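Local coordinates for protein trimethylamine-N-oxide reductase (Haemophilus influenzae, PDB 7L5I) that probably reduces S- or N-oxides such as trimethylamine N-oxide at a molybdenum centre held by two molybdopterin guanine dinucleotide cofactors, at residues L187-S201 with G603-F615. Sequence-based numbering, arbitrary orientation.
Sequences LGTIEVYEQQTSWES and GEAAKKWVRYGEF. With EPE (4-(2-hydroxyethyl)-1-piperazine ethanesulfonic acid), chain H; EPE (4-(2-hydroxyethyl)-1-piperazine ethanesulfonic acid), chain C.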
loop_
_atom_site.group_PDB
_atom_site.type_symbol
_atom_site.label_atom_id
_atom_site.label_comp_id
_atom_site.label_asym_id
_atom_site.label_seq_id
_atom_site.Cartn_x
_atom_site.Cartn_y
_atom_site.Cartn_z
ATOM N N LEU A 187 -13.462 14.197 -9.939
ATOM C CA LEU A 187 -13.068 13.951 -11.317
ATOM C C LEU A 187 -13.934 12.939 -12.048
ATOM O O LEU A 187 -13.800 12.820 -13.268
ATOM C CB LEU A 187 -11.616 13.443 -11.379
ATOM C CG LEU A 187 -10.584 14.456 -10.868
ATOM C CD1 LEU A 187 -9.222 13.811 -10.760
ATOM C CD2 LEU A 187 -10.508 15.697 -11.758
ATOM N N GLY A 188 -14.798 12.212 -11.352
ATOM C CA GLY A 188 -15.626 11.210 -11.984
ATOM C C GLY A 188 -14.921 9.922 -12.299
ATOM O O GLY A 188 -15.419 9.129 -13.102
ATOM N N THR A 189 -13.784 9.670 -11.661
ATOM C CA THR A 189 -12.983 8.479 -11.922
ATOM C C THR A 189 -12.122 8.245 -10.695
ATOM O O THR A 189 -11.895 9.155 -9.902
ATOM C CB THR A 189 -12.149 8.663 -13.200
ATOM O OG1 THR A 189 -11.653 7.400 -13.661
ATOM C CG2 THR A 189 -10.979 9.598 -12.969
ATOM N N ILE A 190 -11.655 7.006 -10.528
ATOM C CA ILE A 190 -10.897 6.700 -9.315
ATOM C C ILE A 190 -9.553 7.413 -9.316
ATOM O O ILE A 190 -9.030 7.773 -8.251
ATOM C CB ILE A 190 -10.741 5.175 -9.179
ATOM C CG1 ILE A 190 -10.274 4.817 -7.774
ATOM C CG2 ILE A 190 -9.761 4.636 -10.207
ATOM C CD1 ILE A 190 -10.301 3.312 -7.517
ATOM N N GLU A 191 -8.962 7.602 -10.498
ATOM C CA GLU A 191 -7.792 8.435 -10.734
ATOM C C GLU A 191 -6.485 7.823 -10.237
ATOM O O GLU A 191 -5.478 7.860 -10.959
ATOM C CB GLU A 191 -8.001 9.840 -10.118
ATOM C CG GLU A 191 -6.959 10.875 -10.546
ATOM C CD GLU A 191 -6.964 11.196 -12.054
ATOM O OE1 GLU A 191 -8.019 11.032 -12.711
ATOM O OE2 GLU A 191 -5.907 11.654 -12.571
ATOM N N VAL A 192 -6.460 7.280 -9.015
ATOM C CA VAL A 192 -5.188 6.849 -8.427
ATOM C C VAL A 192 -4.621 5.590 -9.072
ATOM O O VAL A 192 -3.398 5.350 -8.954
ATOM C CB VAL A 192 -5.347 6.615 -6.908
ATOM C CG1 VAL A 192 -5.574 7.963 -6.209
ATOM C CG2 VAL A 192 -6.485 5.650 -6.587
ATOM N N TYR A 193 -5.442 4.781 -9.733
ATOM C CA TYR A 193 -4.994 3.520 -10.319
ATOM C C TYR A 193 -5.136 3.515 -11.842
ATOM O O TYR A 193 -5.393 2.477 -12.470
ATOM C CB TYR A 193 -5.761 2.327 -9.739
ATOM C CG TYR A 193 -5.656 2.202 -8.237
ATOM C CD1 TYR A 193 -4.466 2.483 -7.573
ATOM C CD2 TYR A 193 -6.749 1.798 -7.482
ATOM C CE1 TYR A 193 -4.377 2.374 -6.189
ATOM C CE2 TYR A 193 -6.663 1.683 -6.097
ATOM C CZ TYR A 193 -5.484 1.974 -5.456
ATOM O OH TYR A 193 -5.409 1.856 -4.081
ATOM N N GLU A 194 -4.904 4.652 -12.467
ATOM C CA GLU A 194 -5.077 4.847 -13.899
ATOM C C GLU A 194 -3.793 5.343 -14.535
ATOM O O GLU A 194 -2.919 5.917 -13.880
ATOM C CB GLU A 194 -6.281 5.779 -14.133
ATOM C CG GLU A 194 -7.564 5.071 -13.620
ATOM C CD GLU A 194 -8.868 5.822 -13.800
ATOM O OE1 GLU A 194 -9.916 5.144 -13.932
ATOM O OE2 GLU A 194 -8.871 7.058 -13.791
ATOM N N GLN A 195 -3.654 5.081 -15.832
ATOM C CA GLN A 195 -2.427 5.478 -16.523
ATOM C C GLN A 195 -2.255 6.993 -16.516
ATOM O O GLN A 195 -3.232 7.753 -16.602
ATOM C CB GLN A 195 -2.446 4.931 -17.962
ATOM C CG GLN A 195 -1.267 5.345 -18.822
ATOM C CD GLN A 195 0.067 4.830 -18.332
ATOM O OE1 GLN A 195 0.544 5.224 -17.278
ATOM N NE2 GLN A 195 0.677 3.922 -19.107
ATOM N N GLN A 196 -1.004 7.422 -16.405
ATOM C CA GLN A 196 -0.620 8.819 -16.303
ATOM C C GLN A 196 -0.163 9.350 -17.656
ATOM O O GLN A 196 0.151 8.593 -18.575
ATOM C CB GLN A 196 0.520 8.986 -15.281
ATOM C CG GLN A 196 0.333 8.248 -13.986
ATOM C CD GLN A 196 -0.621 8.967 -13.102
ATOM O OE1 GLN A 196 -0.237 9.906 -12.387
ATOM N NE2 GLN A 196 -1.888 8.587 -13.179
ATOM N N THR A 197 -0.103 10.676 -17.761
ATOM C CA THR A 197 0.556 11.278 -18.897
ATOM C C THR A 197 1.893 10.606 -19.148
ATOM O O THR A 197 2.663 10.349 -18.220
ATOM C CB THR A 197 0.756 12.769 -18.679
ATOM O OG1 THR A 197 -0.524 13.405 -18.776
ATOM C CG2 THR A 197 1.708 13.337 -19.738
ATOM N N SER A 198 2.164 10.336 -20.416
ATOM C CA SER A 198 3.381 9.632 -20.787
ATOM C C SER A 198 4.625 10.264 -20.183
ATOM O O SER A 198 4.856 11.472 -20.285
ATOM C CB SER A 198 3.551 9.605 -22.301
ATOM O OG SER A 198 4.835 9.091 -22.634
ATOM N N TRP A 199 5.490 9.405 -19.654
ATOM C CA TRP A 199 6.800 9.876 -19.200
ATOM C C TRP A 199 7.609 10.512 -20.329
ATOM O O TRP A 199 8.422 11.392 -20.076
ATOM C CB TRP A 199 7.596 8.716 -18.599
ATOM C CG TRP A 199 7.732 8.766 -17.100
ATOM C CD1 TRP A 199 7.200 7.893 -16.192
ATOM C CD2 TRP A 199 8.448 9.755 -16.339
ATOM N NE1 TRP A 199 7.554 8.278 -14.910
ATOM C CE2 TRP A 199 8.330 9.404 -14.985
ATOM C CE3 TRP A 199 9.199 10.885 -16.685
ATOM C CZ2 TRP A 199 8.924 10.167 -13.964
ATOM C CZ3 TRP A 199 9.804 11.622 -15.675
ATOM C CH2 TRP A 199 9.639 11.268 -14.341
ATOM N N GLU A 200 7.423 10.077 -21.584
ATOM C CA GLU A 200 8.131 10.752 -22.669
ATOM C C GLU A 200 7.680 12.202 -22.797
ATOM O O GLU A 200 8.487 13.082 -23.131
ATOM C CB GLU A 200 7.921 10.024 -23.999
ATOM C CG GLU A 200 8.513 8.610 -24.023
ATOM C CD GLU A 200 10.048 8.574 -23.907
ATOM O OE1 GLU A 200 10.704 9.620 -24.108
ATOM O OE2 GLU A 200 10.602 7.482 -23.632
ATOM N N SER A 201 6.407 12.473 -22.520
ATOM C CA SER A 201 5.914 13.850 -22.519
ATOM C C SER A 201 6.527 14.655 -21.378
ATOM O O SER A 201 6.861 15.830 -21.555
ATOM C CB SER A 201 4.391 13.828 -22.436
ATOM O OG SER A 201 3.801 15.119 -22.399
ATOM N N GLY A 603 3.920 2.040 -28.913
ATOM C CA GLY A 603 3.842 2.827 -30.126
ATOM C C GLY A 603 3.843 4.324 -29.877
ATOM O O GLY A 603 3.843 4.818 -28.745
ATOM N N GLU A 604 3.781 5.062 -30.984
ATOM C CA GLU A 604 3.866 6.512 -30.899
ATOM C C GLU A 604 2.679 7.106 -30.149
ATOM O O GLU A 604 2.848 8.074 -29.397
ATOM C CB GLU A 604 3.974 7.116 -32.297
ATOM C CG GLU A 604 5.398 7.146 -32.832
ATOM C CD GLU A 604 6.375 7.773 -31.842
ATOM O OE1 GLU A 604 5.987 8.733 -31.133
ATOM O OE2 GLU A 604 7.517 7.279 -31.743
ATOM N N ALA A 605 1.482 6.533 -30.297
ATOM C CA ALA A 605 0.340 7.115 -29.593
ATOM C C ALA A 605 0.531 7.034 -28.077
ATOM O O ALA A 605 0.332 8.020 -27.355
ATOM C CB ALA A 605 -0.951 6.429 -30.000
ATOM N N ALA A 606 0.942 5.868 -27.581
ATOM C CA ALA A 606 1.178 5.726 -26.144
ATOM C C ALA A 606 2.306 6.631 -25.673
ATOM O O ALA A 606 2.253 7.170 -24.558
ATOM C CB ALA A 606 1.491 4.271 -25.821
ATOM N N LYS A 607 3.358 6.791 -26.476
ATOM C CA LYS A 607 4.464 7.640 -26.039
ATOM C C LYS A 607 4.050 9.104 -25.957
ATOM O O LYS A 607 4.651 9.872 -25.205
ATOM C CB LYS A 607 5.653 7.480 -26.981
ATOM C CG LYS A 607 6.393 6.173 -26.805
ATOM C CD LYS A 607 7.358 5.948 -27.947
ATOM C CE LYS A 607 8.171 4.685 -27.749
ATOM N NZ LYS A 607 8.888 4.351 -29.007
ATOM N N LYS A 608 3.020 9.502 -26.707
ATOM C CA LYS A 608 2.578 10.891 -26.728
ATOM C C LYS A 608 1.318 11.150 -25.905
ATOM O O LYS A 608 0.812 12.277 -25.921
ATOM C CB LYS A 608 2.309 11.308 -28.187
ATOM C CG LYS A 608 3.588 11.350 -29.027
ATOM C CD LYS A 608 3.244 11.370 -30.504
ATOM C CE LYS A 608 4.329 12.029 -31.333
ATOM N NZ LYS A 608 3.689 12.893 -32.360
ATOM N N TRP A 609 0.799 10.155 -25.204
ATOM C CA TRP A 609 -0.507 10.287 -24.578
ATOM C C TRP A 609 -0.473 11.250 -23.398
ATOM O O TRP A 609 0.399 11.164 -22.522
ATOM C CB TRP A 609 -1.028 8.923 -24.119
ATOM C CG TRP A 609 -2.439 9.006 -23.640
ATOM C CD1 TRP A 609 -3.562 9.202 -24.399
ATOM C CD2 TRP A 609 -2.881 8.927 -22.286
ATOM N NE1 TRP A 609 -4.684 9.236 -23.589
ATOM C CE2 TRP A 609 -4.285 9.070 -22.286
ATOM C CE3 TRP A 609 -2.228 8.750 -21.068
ATOM C CZ2 TRP A 609 -5.038 9.046 -21.114
ATOM C CZ3 TRP A 609 -2.989 8.710 -19.908
ATOM C CH2 TRP A 609 -4.372 8.842 -19.943
ATOM N N VAL A 610 -1.450 12.163 -23.372
ATOM C CA VAL A 610 -1.588 13.163 -22.320
ATOM C C VAL A 610 -2.919 12.926 -21.610
ATOM O O VAL A 610 -3.989 12.960 -22.232
ATOM C CB VAL A 610 -1.491 14.589 -22.891
ATOM C CG1 VAL A 610 -1.770 15.639 -21.814
ATOM C CG2 VAL A 610 -0.131 14.817 -23.537
ATOM N N ARG A 611 -2.851 12.692 -20.303
ATOM C CA ARG A 611 -4.058 12.509 -19.519
ATOM C C ARG A 611 -4.876 13.802 -19.510
ATOM O O ARG A 611 -4.341 14.896 -19.385
ATOM C CB ARG A 611 -3.661 12.062 -18.112
ATOM C CG ARG A 611 -4.812 11.507 -17.290
ATOM C CD ARG A 611 -4.359 10.793 -16.000
ATOM N NE ARG A 611 -5.577 10.458 -15.254
ATOM C CZ ARG A 611 -6.352 9.415 -15.509
ATOM N NH1 ARG A 611 -6.016 8.517 -16.450
ATOM N NH2 ARG A 611 -7.473 9.236 -14.827
ATOM N N TYR A 612 -6.188 13.666 -19.676
ATOM C CA TYR A 612 -7.119 14.799 -19.728
ATOM C C TYR A 612 -6.909 15.655 -20.972
ATOM O O TYR A 612 -7.451 16.754 -21.067
ATOM C CB TYR A 612 -7.079 15.649 -18.445
ATOM C CG TYR A 612 -7.684 14.884 -17.281
ATOM C CD1 TYR A 612 -9.018 14.505 -17.315
ATOM C CD2 TYR A 612 -6.919 14.451 -16.211
ATOM C CE1 TYR A 612 -9.581 13.750 -16.330
ATOM C CE2 TYR A 612 -7.496 13.671 -15.203
ATOM C CZ TYR A 612 -8.832 13.335 -15.275
ATOM O OH TYR A 612 -9.470 12.570 -14.318
ATOM N N GLY A 613 -6.169 15.147 -21.955
ATOM C CA GLY A 613 -5.994 15.885 -23.192
ATOM C C GLY A 613 -7.296 16.067 -23.951
ATOM O O GLY A 613 -7.543 17.129 -24.533
ATOM N N GLU A 614 -8.146 15.040 -23.953
ATOM C CA GLU A 614 -9.414 15.172 -24.671
ATOM C C GLU A 614 -10.369 16.103 -23.938
ATOM O O GLU A 614 -11.072 16.905 -24.566
ATOM C CB GLU A 614 -10.040 13.808 -24.872
ATOM C CG GLU A 614 -9.236 12.935 -25.846
ATOM C CD GLU A 614 -8.763 13.691 -27.099
ATOM O OE1 GLU A 614 -7.531 13.737 -27.331
ATOM O OE2 GLU A 614 -9.612 14.252 -27.838
ATOM N N PHE A 615 -10.432 15.996 -22.612
ATOM C CA PHE A 615 -11.171 16.972 -21.814
ATOM C C PHE A 615 -10.695 18.381 -22.093
ATOM O O PHE A 615 -11.502 19.297 -22.296
ATOM C CB PHE A 615 -10.993 16.618 -20.328
ATOM C CG PHE A 615 -11.635 17.584 -19.373
ATOM C CD1 PHE A 615 -13.003 17.779 -19.405
ATOM C CD2 PHE A 615 -10.885 18.228 -18.387
ATOM C CE1 PHE A 615 -13.626 18.648 -18.498
ATOM C CE2 PHE A 615 -11.513 19.092 -17.486
ATOM C CZ PHE A 615 -12.898 19.276 -17.538
HETATM N N1 EPE H . -10.824 9.236 -17.344
HETATM C C2 EPE H . -12.173 8.957 -17.844
HETATM C C3 EPE H . -12.817 7.863 -17.006
HETATM N N4 EPE H . -12.012 6.661 -16.968
HETATM C C5 EPE H . -10.578 6.858 -16.810
HETATM C C6 EPE H . -10.001 8.045 -17.595
HETATM C C7 EPE H . -12.554 5.464 -16.324
HETATM C C8 EPE H . -14.038 5.507 -15.962
HETATM O O8 EPE H . -14.232 6.231 -14.761
HETATM C C9 EPE H . -10.451 10.490 -18.026
HETATM C C10 EPE H . -8.969 10.732 -18.228
HETATM S S EPE H . -8.672 10.548 -19.999
HETATM O O1S EPE H . -9.823 11.032 -20.773
HETATM O O2S EPE H . -7.476 11.260 -20.429
HETATM O O3S EPE H . -8.488 9.129 -20.192
HETATM N N1 EPE C . -6.004 4.939 -21.777
HETATM C C2 EPE C . -4.609 5.407 -21.926
HETATM C C3 EPE C . -4.458 5.972 -23.333
HETATM N N4 EPE C . -4.851 5.021 -24.363
HETATM C C5 EPE C . -6.125 4.353 -24.162
HETATM C C6 EPE C . -6.309 3.856 -22.728
HETATM C C7 EPE C . -4.487 5.312 -25.747
HETATM C C8 EPE C . -3.010 5.666 -25.993
HETATM O O8 EPE C . -2.161 4.638 -25.510
HETATM C C9 EPE C . -6.172 4.369 -20.438
HETATM C C10 EPE C . -6.726 5.486 -19.586
HETATM S S EPE C . -7.176 4.934 -17.921
HETATM O O1S EPE C . -6.080 4.131 -17.326
HETATM O O2S EPE C . -7.448 6.184 -17.228
HETATM O O3S EPE C . -8.398 4.141 -17.972
HETATM O O HOH W 1 -12.046 11.896 -15.071
#
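Thr197 and Ser198 run past Trp609 and Val610, loop against loop, with Thr197 and Val610 CA atoms 4.5 Å apart. The contact joins the loop between helices 179-187 and 199-205 of the molybdopterin oxidoreductase fold to the linker between helices 604-608 and 613-617. Ser198 N donates to Trp609 O (2.9 Å), a backbone bond that ties the two loops. Ser198 is also the N-cap of helix 199-205: its OG accepts from Glu200 N and donates to Lys607 O (2.7 Å). Thr197 OG1 takes the N-H of Arg611.

Arg611 centres a salt-bridge network. Its chain is extended from CG to NE, with chi1 -166° placing CG opposite the backbone N, and reaches Glu191 and Glu194. It grips Glu191 side-on, NH2 to OE1 (2.8 Å) and NE to OE2 (3.0 Å). The carboxylate is turned 60° from the guanidinium, which meets it from above its plane. NH2 also bonds Glu194 OE2 (2.8 Å), which Thr189 OG1 holds from the syn side.

The Trp609 ring points its edge at the carbonyls of Gln195 and Gln196. Two HEPES molecules, probably from the crystallisation liquor, pack here, one over a Trp609 face, the other over a Tyr612 face. Arg611 NH1 donates to a sulfonate oxygen of the first. Tyr612 OH donates to Glu191 OE1 (2.7 Å), reaching it from the face opposite Arg611 NH2, and accepts from a water that also donates to Leu187 O.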